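Local structure of beta-N-acetylglucosaminidase-like protein Glycoside hydrolase family 20 (Flavobacterium johnsoniae, 6YHH) at residues K164-A169 against S462-R467; M173-F178 against A470-L475; Q158-V163 against R214-Y219. The protein probably releases beta-linked N-acetylglucosamine from chitin-derived oligosaccharides by hydrolysis, acting as a chitobiase in bacterial chitin breakdown. All blocks are in the same frame, centred on the assembly; numbering follows the deposited sequence.

Contact 1: K164-A169 against S462-R467; sequences KRNLDA and SRVWPR
The indole of Trp465 lies against helix 160-172, one end beside the amide of Asn166 and the other against the methyl of Ala169. From CB the ring swings back beside its own backbone N (chi1 -53°), which sends the indole toward the helix. Along the five-membered ring, CD1 and then NE1 come to Asn166. The amide lies at the ring edge, its plane turned 25° from that of the indole, and the atom modelled as ND2 is 2.8 Å from NE1, though the amide may be turned over in the model. Further on, CE2 is 3.7 Å from Ala169 CB, and CZ2 is closer still, 3.4 Å from the same methyl. CH2 continues past Ala169, and CZ3 packs on Met173. Val464 CG1 lies toward the rim of one face of the indole, 3.3 Å above the ring plane. This is where the catalytic TIM barrel closes: helix 160-172 follows strand 146-152, which pairs with strand 443-450, and the chain leaving that last strand runs through helix 460-464 to Trp465. There helical geometry stops, and a cis peptide to Pro466, the N-cap of helix 467-476, turns the chain. Putting a leucine in place of Trp465 would probably leave the Asn166 amide without its indole neighbour and open a gap beside the Ala169 methyl. Arg467 spans the turn, its NH2 bonding Arg463 O at 2.8 Å in the carbonyl plane, on a lone pair. Outside the pair of segments, Arg165 forms a salt bridge with Asp461, and Leu503 also packs on Trp465.

Contact 2: M173-F178 against A470-L475; sequences MKMNVF and AIAERL
A single methyl group, CB of Ala472, takes the whole direct contact with Met173 and Met175, touching backbone oxygen, carbon and sulfur of segment 173-178. It lies 3.5 Å from Met173 O, and against Met173 CB at 3.6 Å. Met175 reaches the same methyl with two atoms: CG is 3.7 Å from Ala472 CB, and SD is equally near. Alanine suits the spot because the backbones come close, with 6.0 Å between the CA atoms of Met173 and Ala472, and its side chain is a single methyl. Met173 is the first residue past the end of helix 160-172, which finishes in a Schellman motif with Lys174 as its C-prime residue; the positive phi of Lys174 (62°) lets the chain reverse and start toward strand 177-184. The turn belongs to a beta-alpha-beta unit of the TIM barrel, in which parallel strands 146-152 and 177-184 are joined through that helix. Coming just after the reversal, Met175 is extended through chi2 and bent only at chi3 (69°), so CG and SD lie along the alanine while the terminal methyl folds aside. Met173 instead bends at both chi2 and chi3, and beyond CB its flexible chain packs on Ala469 and on Val494 of helix 484-497. No direct hydrogen bond joins the segments. One water is placed to donate to Met173 O and to Ala472 O, the latter at 3.1 Å, but not necessarily to both at once, since more acceptors surround it than it has protons to give.

Contact 3: Q158-V163 against R214-Y219; sequences QPVDVV and RNIVKY
Segments 158-163 and 214-219 come nearest where Val163 CA lies 7.9 Å from Ile216 CA, a spacing that branched aliphatic side chains can fill. The helices they lie on, 160-172 and 210-222, belong to the outer layer of the TIM barrel, following strands 146-152 and 177-184 in turn. Pro159 is the N-cap of the first helix; the helix makes no use of an N-H at the N-cap, so proline is tolerated there, and its carbonyl accepts the backbone N-H of Val163. Val160 CG2 and Val163 CG1, about one turn apart, meet Ile216, and no polar atom takes part across the contact. Ile216 answers with both its branches. The CG2 branch meets Val163, whose side chain it crosses at about a right angle. Its other arm runs out almost fully extended (chi2 164°), so CD1 reaches in between the valines. On the barrel side, Phe178 and Trp180 of strand 177-184 pack on Val163 and Ile216 respectively, joining the valine-isoleucine cluster to the barrel wall. Toward the surface lies the second subunit: Asp161 packs on Asp161 of that chain and Asn215 on its Thr209. Between segments 158-163 and 214-219 the closest approach is made by Val163 CG1 and Ile216 CG2, 3.7 Å apart, while Ile216 CD1 stands 4.1 Å from Val160 CG2.

Helix 160-172 or the turn that ends it takes part in all three: its start in contact 3, its middle in contact 1, the turn in contact 2. Contacts 1 and 2 are fully buried and tie it to the closing end of the barrel, through consecutive helices 460-464 and 467-476. Contact 3 joins it to helix 210-222; mostly buried too, it has a partly exposed Val160 and lies farther from the chain centre, by the second subunit. Chemistry shifts accordingly: an indole beside an amide in contact 1, a methyl with a water between backbone carbonyls in contact 2, purely aliphatic branches in contact 3. Leu167 and Tyr219 stitch contacts 1 and 3 together; Phe178 packs on Leu167 and Val163.

Contact 1: K164-A169 against S462-R467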
ATOM      1  N   LYS A 164      -1.482  -6.590   8.374  1.00  8.27           N
ATOM      2  CA  LYS A 164      -0.421  -6.015   9.163  1.00  7.97           C
ATOM      3  C   LYS A 164      -0.671  -4.536   9.474  1.00  7.90           C
ATOM      4  O   LYS A 164      -0.569  -4.115  10.639  1.00  8.45           O
ATOM      5  CB  LYS A 164       0.952  -6.196   8.528  1.00  8.12           C
ATOM      6  CG  LYS A 164       1.486  -7.613   8.574  1.00  9.16           C
ATOM      7  CD  LYS A 164       2.832  -7.706   7.925  1.00 10.38           C
ATOM      8  CE  LYS A 164       3.469  -9.044   8.127  1.00 11.32           C
ATOM      9  NZ  LYS A 164       4.914  -9.112   7.662  1.00 12.39           N
ATOM     10  N   ARG A 165      -1.008  -3.729   8.470  1.00  8.14           N
ATOM     11  CA  ARG A 165      -1.140  -2.307   8.783  1.00  8.72           C
ATOM     12  C   ARG A 165      -2.342  -2.088   9.673  1.00  8.76           C
ATOM     13  O   ARG A 165      -2.400  -1.089  10.476  1.00  9.39           O
ATOM     14  CB  ARG A 165      -1.198  -1.417   7.562  1.00  9.39           C
ATOM     15  CG  ARG A 165      -2.362  -1.620   6.608  1.00  9.66           C
ATOM     16  CD  ARG A 165      -2.265  -0.730   5.392  1.00  9.96           C
ATOM     17  NE  ARG A 165      -3.399  -0.845   4.504  1.00 10.15           N
ATOM     18  CZ  ARG A 165      -3.428  -1.529   3.348  1.00 11.59           C
ATOM     19  NH1 ARG A 165      -4.519  -1.602   2.639  1.00 11.61           N
ATOM     20  NH2 ARG A 165      -2.330  -2.169   2.921  1.00 12.01           N
ATOM     21  N   ASN A 166      -3.389  -2.871   9.493  1.00  8.85           N
ATOM     22  CA  ASN A 166      -4.548  -2.709  10.375  1.00  8.21           C
ATOM     23  C   ASN A 166      -4.228  -3.105  11.839  1.00  8.23           C
ATOM     24  O   ASN A 166      -4.779  -2.516  12.734  1.00  8.10           O
ATOM     25  CB  ASN A 166      -5.753  -3.412   9.771  1.00  8.67           C
ATOM     26  CG  ASN A 166      -6.423  -2.522   8.743  1.00  9.19           C
ATOM     27  OD1 ASN A 166      -6.065  -2.507   7.501  1.00 11.15           O
ATOM     28  ND2 ASN A 166      -7.326  -1.736   9.220  1.00  7.85           N
ATOM     29  N   LEU A 167      -3.370  -4.089  12.044  1.00  7.69           N
ATOM     30  CA  LEU A 167      -2.910  -4.405  13.375  1.00  8.65           C
ATOM     31  C   LEU A 167      -2.171  -3.193  13.933  1.00  9.27           C
ATOM     32  O   LEU A 167      -2.359  -2.837  15.120  1.00  9.02           O
ATOM     33  CB  LEU A 167      -1.988  -5.645  13.350  1.00  9.19           C
ATOM     34  CG  LEU A 167      -2.773  -6.926  13.166  1.00  9.13           C
ATOM     35  CD1 LEU A 167      -1.853  -8.132  12.797  1.00  9.46           C
ATOM     36  CD2 LEU A 167      -3.660  -7.253  14.356  1.00  9.76           C
ATOM     37  N   ASP A 168      -1.343  -2.497  13.127  1.00  8.64           N
ATOM     38  CA  ASP A 168      -0.710  -1.262  13.638  1.00  9.91           C
ATOM     39  C   ASP A 168      -1.759  -0.223  14.016  1.00  9.31           C
ATOM     40  O   ASP A 168      -1.588   0.473  15.036  1.00  9.62           O
ATOM     41  CB  ASP A 168       0.260  -0.691  12.610  1.00 11.10           C
ATOM     42  CG  ASP A 168       1.529  -1.553  12.472  1.00 12.72           C
ATOM     43  OD1 ASP A 168       2.215  -1.706  13.517  1.00 15.96           O
ATOM     44  OD2 ASP A 168       1.821  -2.000  11.390  1.00 16.50           O
ATOM     45  N   ALA A 169      -2.805  -0.088  13.205  1.00  8.95           N
ATOM     46  CA  ALA A 169      -3.829   0.920  13.476  1.00  9.06           C
ATOM     47  C   ALA A 169      -4.563   0.568  14.816  1.00  8.90           C
ATOM     48  O   ALA A 169      -4.949   1.467  15.615  1.00  8.47           O
ATOM     49  CB  ALA A 169      -4.818   1.053  12.352  1.00  9.74           C
ATOM     50  N   SER A 462     -10.570   2.762   3.867  1.00  7.62           N
ATOM     51  CA  SER A 462     -11.506   3.858   3.798  1.00  7.63           C
ATOM     52  C   SER A 462     -12.827   3.545   4.492  1.00  7.69           C
ATOM     53  O   SER A 462     -13.599   4.465   4.873  1.00  8.53           O
ATOM     54  CB  SER A 462     -11.804   4.272   2.352  1.00  8.09           C
ATOM     55  OG  SER A 462     -12.594   3.374   1.655  1.00  8.85           O
ATOM     56  N   ARG A 463     -13.161   2.282   4.546  1.00  7.18           N
ATOM     57  CA  ARG A 463     -14.376   1.838   5.276  1.00  7.29           C
ATOM     58  C   ARG A 463     -14.100   1.736   6.792  1.00  7.31           C
ATOM     59  O   ARG A 463     -14.916   2.159   7.650  1.00  8.10           O
ATOM     60  CB  ARG A 463     -14.877   0.507   4.672  1.00  7.79           C
ATOM     61  CG  ARG A 463     -15.808   0.726   3.470  1.00  7.82           C
ATOM     62  CD  ARG A 463     -15.270   1.581   2.341  1.00  7.81           C
ATOM     63  NE  ARG A 463     -16.323   1.868   1.363  1.00  8.14           N
ATOM     64  CZ  ARG A 463     -16.447   3.046   0.733  1.00  8.31           C
ATOM     65  NH1 ARG A 463     -15.486   3.977   0.807  1.00  7.20           N
ATOM     66  NH2 ARG A 463     -17.520   3.254  -0.069  1.00  8.01           N
ATOM     67  N   VAL A 464     -12.978   1.142   7.168  1.00  7.19           N
ATOM     68  CA  VAL A 464     -12.660   0.921   8.603  1.00  7.31           C
ATOM     69  C   VAL A 464     -12.348   2.216   9.340  1.00  7.52           C
ATOM     70  O   VAL A 464     -12.819   2.395  10.464  1.00  7.61           O
ATOM     71  CB  VAL A 464     -11.529  -0.108   8.767  1.00  7.54           C
ATOM     72  CG1 VAL A 464     -11.192  -0.354  10.224  1.00  8.00           C
ATOM     73  CG2 VAL A 464     -11.996  -1.393   8.130  1.00  7.85           C
ATOM     74  N   TRP A 465     -11.573   3.085   8.721  1.00  7.51           N
ATOM     75  CA  TRP A 465     -10.978   4.300   9.357  1.00  8.39           C
ATOM     76  C   TRP A 465     -11.497   5.524   8.678  1.00  8.35           C
ATOM     77  O   TRP A 465     -11.583   5.562   7.428  1.00  8.76           O
ATOM     78  CB  TRP A 465      -9.447   4.238   9.252  1.00  8.03           C
ATOM     79  CG  TRP A 465      -8.894   2.922   9.809  1.00  7.99           C
ATOM     80  CD1 TRP A 465      -8.415   1.820   9.093  1.00  8.39           C
ATOM     81  CD2 TRP A 465      -8.826   2.541  11.200  1.00  8.04           C
ATOM     82  NE1 TRP A 465      -8.092   0.805   9.979  1.00  8.17           N
ATOM     83  CE2 TRP A 465      -8.329   1.233  11.267  1.00  8.02           C
ATOM     84  CE3 TRP A 465      -9.215   3.191  12.418  1.00  8.44           C
ATOM     85  CZ2 TRP A 465      -8.200   0.553  12.459  1.00  8.50           C
ATOM     86  CZ3 TRP A 465      -9.040   2.521  13.611  1.00  9.01           C
ATOM     87  CH2 TRP A 465      -8.550   1.174  13.619  1.00  8.74           C
ATOM     88  N   PRO A 466     -11.820   6.600   9.444  1.00  8.25           N
ATOM     89  CA  PRO A 466     -11.531   6.717  10.853  1.00  8.74           C
ATOM     90  C   PRO A 466     -12.656   6.313  11.790  1.00  8.56           C
ATOM     91  O   PRO A 466     -12.516   6.470  13.026  1.00  9.08           O
ATOM     92  CB  PRO A 466     -11.260   8.207  11.020  1.00  9.45           C
ATOM     93  CG  PRO A 466     -12.256   8.809  10.050  1.00  9.53           C
ATOM     94  CD  PRO A 466     -12.251   7.861   8.862  1.00  9.83           C
ATOM     95  N   ARG A 467     -13.754   5.768  11.322  1.00  8.83           N
ATOM     96  CA  ARG A 467     -14.841   5.429  12.213  1.00  8.36           C
ATOM     97  C   ARG A 467     -14.482   4.450  13.315  1.00  8.66           C
ATOM     98  O   ARG A 467     -15.020   4.566  14.450  1.00  9.78           O
ATOM     99  CB  ARG A 467     -16.130   4.994  11.495  1.00  8.69           C
ATOM    100  CG  ARG A 467     -16.786   6.098  10.644  1.00  9.13           C
ATOM    101  CD  ARG A 467     -18.030   5.734   9.831  1.00  9.39           C
ATOM    102  NE  ARG A 467     -17.593   4.748   8.822  1.00  8.40           N
ATOM    103  CZ  ARG A 467     -18.263   3.692   8.448  1.00  8.04           C
ATOM    104  NH1 ARG A 467     -19.507   3.506   8.813  1.00  7.98           N
ATOM    105  NH2 ARG A 467     -17.650   2.796   7.680  1.00  7.89           N
TER

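Contact 2: M173-F178 against A470-L475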
ATOM      1  N   MET A 173      -4.799   2.831  18.324  1.00  8.23           N
ATOM      2  CA  MET A 173      -6.090   3.204  18.974  1.00  8.84           C
ATOM      3  C   MET A 173      -6.310   2.427  20.273  1.00  9.44           C
ATOM      4  O   MET A 173      -7.429   2.418  20.799  1.00  9.03           O
ATOM      5  CB  MET A 173      -7.223   2.952  18.024  1.00  8.55           C
ATOM      6  CG  MET A 173      -7.156   3.782  16.730  1.00  8.80           C
ATOM      7  SD  MET A 173      -6.749   5.541  16.952  1.00  9.90           S
ATOM      8  CE  MET A 173      -8.056   5.898  18.164  1.00  9.97           C
ATOM      9  N   LYS A 174      -5.299   1.721  20.762  1.00  9.24           N
ATOM     10  CA  LYS A 174      -5.393   0.901  21.987  1.00  9.78           C
ATOM     11  C   LYS A 174      -6.389  -0.228  21.915  1.00 10.01           C
ATOM     12  O   LYS A 174      -6.970  -0.647  22.927  1.00  9.86           O
ATOM     13  CB  LYS A 174      -5.625   1.768  23.209  1.00  8.91           C
ATOM     14  CG  LYS A 174      -4.574   2.797  23.405  1.00  9.69           C
ATOM     15  CD  LYS A 174      -4.739   3.534  24.744  1.00  9.08           C
ATOM     16  CE  LYS A 174      -3.722   4.648  24.929  1.00  9.04           C
ATOM     17  NZ  LYS A 174      -4.153   5.879  24.220  1.00  9.37           N
ATOM     18  N   MET A 175      -6.654  -0.718  20.683  1.00  9.67           N
ATOM     19  CA  MET A 175      -7.489  -1.886  20.505  1.00  9.93           C
ATOM     20  C   MET A 175      -6.661  -3.166  20.611  1.00  8.83           C
ATOM     21  O   MET A 175      -5.516  -3.167  20.183  1.00  9.68           O
ATOM     22  CB  MET A 175      -8.227  -1.797  19.162  1.00  9.19           C
ATOM     23  CG  MET A 175      -9.137  -0.628  19.152  1.00 10.65           C
ATOM     24  SD  MET A 175      -9.917  -0.403  17.493  1.00 14.62           S
ATOM     25  CE  MET A 175     -11.008  -1.840  17.383  1.00 13.65           C
ATOM     26  N   ASN A 176      -7.224  -4.208  21.214  1.00  8.29           N
ATOM     27  CA  ASN A 176      -6.423  -5.397  21.574  1.00  8.71           C
ATOM     28  C   ASN A 176      -6.911  -6.699  21.117  1.00  8.08           C
ATOM     29  O   ASN A 176      -6.315  -7.735  21.509  1.00  9.24           O
ATOM     30  CB  ASN A 176      -6.215  -5.469  23.096  1.00  9.18           C
ATOM     31  CG  ASN A 176      -7.512  -5.627  23.854  1.00  9.31           C
ATOM     32  OD1 ASN A 176      -8.621  -5.539  23.302  1.00  9.34           O
ATOM     33  ND2 ASN A 176      -7.383  -5.928  25.119  1.00  9.93           N
ATOM     34  N   VAL A 177      -7.933  -6.741  20.255  1.00  9.25           N
ATOM     35  CA  VAL A 177      -8.444  -7.994  19.697  1.00  8.71           C
ATOM     36  C   VAL A 177      -8.611  -7.841  18.185  1.00  9.48           C
ATOM     37  O   VAL A 177      -9.219  -6.867  17.678  1.00  8.65           O
ATOM     38  CB  VAL A 177      -9.754  -8.425  20.309  1.00 10.35           C
ATOM     39  CG1 VAL A 177     -10.289  -9.636  19.628  1.00 10.84           C
ATOM     40  CG2 VAL A 177      -9.665  -8.629  21.840  1.00 10.31           C
ATOM     41  N   PHE A 178      -8.072  -8.827  17.489  1.00  9.50           N
ATOM     42  CA  PHE A 178      -8.262  -8.923  16.022  1.00  8.87           C
ATOM     43  C   PHE A 178      -8.953 -10.231  15.754  1.00  8.96           C
ATOM     44  O   PHE A 178      -8.411 -11.298  16.001  1.00  9.32           O
ATOM     45  CB  PHE A 178      -6.940  -8.867  15.357  1.00  8.89           C
ATOM     46  CG  PHE A 178      -6.974  -9.056  13.846  1.00  8.64           C
ATOM     47  CD1 PHE A 178      -7.420  -8.033  13.011  1.00 10.08           C
ATOM     48  CD2 PHE A 178      -6.611 -10.240  13.265  1.00  8.99           C
ATOM     49  CE1 PHE A 178      -7.460  -8.190  11.651  1.00  9.50           C
ATOM     50  CE2 PHE A 178      -6.651 -10.348  11.861  1.00  9.25           C
ATOM     51  CZ  PHE A 178      -7.044  -9.326  11.096  1.00  9.37           C
ATOM     52  N   ALA A 470     -13.292   6.095  16.558  1.00  8.67           N
ATOM     53  CA  ALA A 470     -14.351   6.496  17.480  1.00  9.17           C
ATOM     54  C   ALA A 470     -14.882   5.303  18.291  1.00  9.64           C
ATOM     55  O   ALA A 470     -15.132   5.411  19.467  1.00  9.93           O
ATOM     56  CB  ALA A 470     -15.448   7.229  16.732  1.00 10.07           C
ATOM     57  N   ILE A 471     -14.995   4.130  17.643  1.00  8.31           N
ATOM     58  CA  ILE A 471     -15.362   2.943  18.328  1.00  8.94           C
ATOM     59  C   ILE A 471     -14.300   2.588  19.381  1.00  8.35           C
ATOM     60  O   ILE A 471     -14.681   2.193  20.528  1.00  8.62           O
ATOM     61  CB  ILE A 471     -15.624   1.789  17.355  1.00  8.43           C
ATOM     62  CG1 ILE A 471     -16.851   2.132  16.516  1.00  9.24           C
ATOM     63  CG2 ILE A 471     -15.792   0.448  18.070  1.00  8.56           C
ATOM     64  CD1 ILE A 471     -17.067   1.183  15.343  1.00  9.01           C
ATOM     65  N   ALA A 472     -13.027   2.735  19.052  1.00  8.07           N
ATOM     66  CA  ALA A 472     -11.958   2.484  20.000  1.00  9.61           C
ATOM     67  C   ALA A 472     -12.177   3.315  21.238  1.00  8.14           C
ATOM     68  O   ALA A 472     -11.933   2.854  22.357  1.00  8.71           O
ATOM     69  CB  ALA A 472     -10.584   2.716  19.394  1.00  9.68           C
ATOM     70  N   GLU A 473     -12.545   4.594  21.037  1.00  8.38           N
ATOM     71  CA  GLU A 473     -12.794   5.457  22.211  1.00  9.22           C
ATOM     72  C   GLU A 473     -13.966   4.957  23.057  1.00  9.82           C
ATOM     73  O   GLU A 473     -13.888   4.851  24.326  1.00  9.44           O
ATOM     74  CB  GLU A 473     -13.007   6.886  21.809  1.00  9.47           C
ATOM     75  CG  GLU A 473     -13.492   7.756  22.976  1.00 10.12           C
ATOM     76  CD  GLU A 473     -13.116   9.190  22.749  1.00  9.89           C
ATOM     77  OE1 GLU A 473     -13.994  10.019  22.423  1.00 11.57           O
ATOM     78  OE2 GLU A 473     -11.874   9.469  22.756  1.00 10.31           O
ATOM     79  N   ARG A 474     -15.041   4.535  22.411  1.00 10.21           N
ATOM     80  CA  ARG A 474     -16.128   3.931  23.185  1.00 10.22           C
ATOM     81  C   ARG A 474     -15.713   2.716  23.997  1.00 10.05           C
ATOM     82  O   ARG A 474     -16.222   2.470  25.101  1.00 10.36           O
ATOM     83  CB  ARG A 474     -17.328   3.598  22.304  1.00 10.56           C
ATOM     84  CG  ARG A 474     -18.548   2.990  23.027  1.00 11.00           C
ATOM     85  CD  ARG A 474     -19.120   3.822  24.179  1.00 12.59           C
ATOM     86  NE  ARG A 474     -19.380   5.151  23.680  1.00 14.32           N
ATOM     87  CZ  ARG A 474     -18.893   6.282  24.192  1.00 13.18           C
ATOM     88  NH1 ARG A 474     -18.175   6.375  25.321  1.00 11.97           N
ATOM     89  NH2 ARG A 474     -19.148   7.352  23.531  1.00 13.89           N
ATOM     90  N   LEU A 475     -14.804   1.927  23.492  1.00  9.03           N
ATOM     91  CA  LEU A 475     -14.465   0.689  24.118  1.00  9.64           C
ATOM     92  C   LEU A 475     -13.415   0.883  25.222  1.00  9.50           C
ATOM     93  O   LEU A 475     -13.315   0.034  26.095  1.00  9.67           O
ATOM     94  CB  LEU A 475     -13.981  -0.311  23.058  1.00 10.37           C
ATOM     95  CG  LEU A 475     -15.099  -0.678  22.073  1.00 11.29           C
ATOM     96  CD1 LEU A 475     -14.494  -1.629  21.021  1.00 13.29           C
ATOM     97  CD2 LEU A 475     -16.376  -1.195  22.721  1.00 12.33           C
TER
HETATM   98  O   HOH W   1      -9.661   0.821  22.465  1.00 10.69           O

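Contact 3: Q158-V163 against R214-Y219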
ATOM      1  N   GLN A 158      -8.198 -10.258   1.922  1.00  7.83           N
ATOM      2  CA  GLN A 158      -7.364  -9.134   2.331  1.00  8.27           C
ATOM      3  C   GLN A 158      -5.930  -9.647   2.557  1.00  8.70           C
ATOM      4  O   GLN A 158      -5.655 -10.365   3.540  1.00  8.28           O
ATOM      5  CB  GLN A 158      -7.875  -8.488   3.575  1.00  8.85           C
ATOM      6  CG  GLN A 158      -9.351  -8.110   3.526  1.00  8.74           C
ATOM      7  CD  GLN A 158      -9.627  -7.021   2.504  1.00  8.40           C
ATOM      8  OE1 GLN A 158      -8.841  -6.149   2.286  1.00  8.21           O
ATOM      9  NE2 GLN A 158     -10.768  -7.140   1.870  1.00  8.67           N
ATOM     10  N   PRO A 159      -5.022  -9.268   1.672  1.00  8.25           N
ATOM     11  CA  PRO A 159      -3.644  -9.804   1.757  1.00  8.70           C
ATOM     12  C   PRO A 159      -2.918  -9.418   3.080  1.00  9.32           C
ATOM     13  O   PRO A 159      -3.338  -8.545   3.841  1.00  8.31           O
ATOM     14  CB  PRO A 159      -2.943  -9.155   0.564  1.00  8.78           C
ATOM     15  CG  PRO A 159      -4.006  -9.037  -0.429  1.00  9.81           C
ATOM     16  CD  PRO A 159      -5.159  -8.478   0.444  1.00  9.92           C
ATOM     17  N   VAL A 160      -1.797 -10.127   3.281  1.00  8.78           N
ATOM     18  CA  VAL A 160      -0.977  -9.937   4.465  1.00  8.45           C
ATOM     19  C   VAL A 160      -0.730  -8.488   4.746  1.00  8.29           C
ATOM     20  O   VAL A 160      -0.796  -8.063   5.933  1.00  9.08           O
ATOM     21  CB  VAL A 160       0.331 -10.723   4.322  1.00  8.88           C
ATOM     22  CG1 VAL A 160       1.342 -10.265   5.342  1.00  9.13           C
ATOM     23  CG2 VAL A 160       0.058 -12.206   4.363  1.00  8.94           C
ATOM     24  N   ASP A 161      -0.425  -7.658   3.725  1.00  8.34           N
ATOM     25  CA  ASP A 161      -0.125  -6.247   4.000  1.00  9.18           C
ATOM     26  C   ASP A 161      -1.295  -5.487   4.647  1.00  9.02           C
ATOM     27  O   ASP A 161      -1.100  -4.585   5.470  1.00  8.78           O
ATOM     28  CB  ASP A 161       0.390  -5.483   2.765  1.00  9.96           C
ATOM     29  CG  ASP A 161      -0.599  -5.465   1.609  1.00 11.99           C
ATOM     30  OD1 ASP A 161      -1.001  -6.484   1.174  1.00 14.20           O
ATOM     31  OD2 ASP A 161      -0.886  -4.368   1.132  1.00 16.22           O
ATOM     32  N   VAL A 162      -2.512  -5.819   4.208  1.00  8.77           N
ATOM     33  CA  VAL A 162      -3.692  -5.170   4.778  1.00  8.47           C
ATOM     34  C   VAL A 162      -3.829  -5.541   6.235  1.00  7.59           C
ATOM     35  O   VAL A 162      -4.088  -4.674   7.105  1.00  6.98           O
ATOM     36  CB  VAL A 162      -4.975  -5.621   4.066  1.00  8.60           C
ATOM     37  CG1 VAL A 162      -6.201  -4.980   4.697  1.00  8.92           C
ATOM     38  CG2 VAL A 162      -4.947  -5.235   2.552  1.00 10.93           C
ATOM     39  N   VAL A 163      -3.625  -6.818   6.555  1.00  7.26           N
ATOM     40  CA  VAL A 163      -3.788  -7.310   7.923  1.00  7.30           C
ATOM     41  C   VAL A 163      -2.742  -6.631   8.819  1.00  7.81           C
ATOM     42  O   VAL A 163      -3.078  -6.116   9.912  1.00  8.64           O
ATOM     43  CB  VAL A 163      -3.625  -8.845   7.949  1.00  7.02           C
ATOM     44  CG1 VAL A 163      -3.598  -9.351   9.391  1.00  7.83           C
ATOM     45  CG2 VAL A 163      -4.729  -9.515   7.146  1.00  7.55           C
ATOM     46  N   ARG A 214       1.154 -17.795  11.357  1.00  9.58           N
ATOM     47  CA  ARG A 214       2.032 -17.748  12.512  1.00 10.53           C
ATOM     48  C   ARG A 214       2.752 -16.434  12.608  1.00 11.22           C
ATOM     49  O   ARG A 214       2.913 -15.881  13.726  1.00 11.48           O
ATOM     50  CB  ARG A 214       3.050 -18.915  12.495  1.00 11.81           C
ATOM     51  CG  ARG A 214       2.454 -20.286  12.635  1.00 13.97           C
ATOM     52  CD  ARG A 214       3.618 -21.309  12.748  1.00 17.54           C
ATOM     53  NE  ARG A 214       3.095 -22.669  12.552  1.00 20.60           N
ATOM     54  CZ  ARG A 214       3.194 -23.366  11.413  1.00 22.88           C
ATOM     55  NH1 ARG A 214       3.889 -22.914  10.336  1.00 25.27           N
ATOM     56  NH2 ARG A 214       2.607 -24.553  11.346  1.00 25.30           N
ATOM     57  N   ASN A 215       3.173 -15.873  11.488  1.00  9.78           N
ATOM     58  CA  ASN A 215       3.913 -14.626  11.545  1.00 11.09           C
ATOM     59  C   ASN A 215       2.988 -13.423  11.788  1.00 10.84           C
ATOM     60  O   ASN A 215       3.445 -12.465  12.422  1.00 11.53           O
ATOM     61  CB  ASN A 215       4.753 -14.433  10.289  1.00 13.13           C
ATOM     62  CG  ASN A 215       5.963 -15.397  10.264  1.00 15.67           C
ATOM     63  OD1 ASN A 215       6.374 -15.869  11.323  1.00 19.83           O
ATOM     64  ND2 ASN A 215       6.583 -15.580   9.125  1.00 15.14           N
ATOM     65  N   ILE A 216       1.706 -13.532  11.369  1.00  9.96           N
ATOM     66  CA  ILE A 216       0.741 -12.468  11.732  1.00  9.16           C
ATOM     67  C   ILE A 216       0.426 -12.562  13.203  1.00  9.79           C
ATOM     68  O   ILE A 216       0.233 -11.562  13.877  1.00 10.09           O
ATOM     69  CB  ILE A 216      -0.461 -12.545  10.793  1.00  9.52           C
ATOM     70  CG1 ILE A 216      -0.072 -11.937   9.432  1.00 10.14           C
ATOM     71  CG2 ILE A 216      -1.681 -11.839  11.357  1.00  9.06           C
ATOM     72  CD1 ILE A 216      -1.013 -12.267   8.274  1.00 10.16           C
ATOM     73  N   VAL A 217       0.300 -13.769  13.764  1.00 10.70           N
ATOM     74  CA  VAL A 217       0.062 -13.938  15.229  1.00 10.12           C
ATOM     75  C   VAL A 217       1.200 -13.240  15.965  1.00 10.32           C
ATOM     76  O   VAL A 217       0.989 -12.505  16.904  1.00 11.15           O
ATOM     77  CB  VAL A 217      -0.038 -15.437  15.567  1.00 10.38           C
ATOM     78  CG1 VAL A 217       0.185 -15.689  17.040  1.00 11.06           C
ATOM     79  CG2 VAL A 217      -1.379 -16.007  15.117  1.00 11.62           C
ATOM     80  N   LYS A 218       2.446 -13.463  15.526  1.00 11.37           N
ATOM     81  CA  LYS A 218       3.619 -12.826  16.170  1.00 11.72           C
ATOM     82  C   LYS A 218       3.582 -11.334  16.048  1.00 10.71           C
ATOM     83  O   LYS A 218       3.829 -10.625  17.025  1.00 10.31           O
ATOM     84  CB  LYS A 218       4.922 -13.339  15.578  1.00 14.02           C
ATOM     85  CG  LYS A 218       5.220 -14.764  15.877  1.00 19.49           C
ATOM     86  CD  LYS A 218       6.620 -15.257  15.423  1.00 23.53           C
ATOM     87  CE  LYS A 218       6.735 -16.756  15.405  1.00 30.58           C
ATOM     88  NZ  LYS A 218       8.162 -17.206  15.247  1.00 33.46           N
ATOM     89  N   TYR A 219       3.217 -10.844  14.860  1.00 10.70           N
ATOM     90  CA  TYR A 219       3.189  -9.409  14.572  1.00 10.07           C
ATOM     91  C   TYR A 219       2.176  -8.782  15.517  1.00  9.80           C
ATOM     92  O   TYR A 219       2.407  -7.717  16.111  1.00  9.09           O
ATOM     93  CB  TYR A 219       2.746  -9.220  13.106  1.00  9.96           C
ATOM     94  CG  TYR A 219       2.845  -7.857  12.548  1.00  9.72           C
ATOM     95  CD1 TYR A 219       1.852  -6.936  12.720  1.00  9.04           C
ATOM     96  CD2 TYR A 219       3.960  -7.472  11.788  1.00 10.63           C
ATOM     97  CE1 TYR A 219       1.950  -5.666  12.163  1.00  9.34           C
ATOM     98  CE2 TYR A 219       4.090  -6.218  11.252  1.00 10.00           C
ATOM     99  CZ  TYR A 219       3.069  -5.307  11.398  1.00 10.04           C
ATOM    100  OH  TYR A 219       3.198  -4.022  10.854  1.00 10.44           O
TER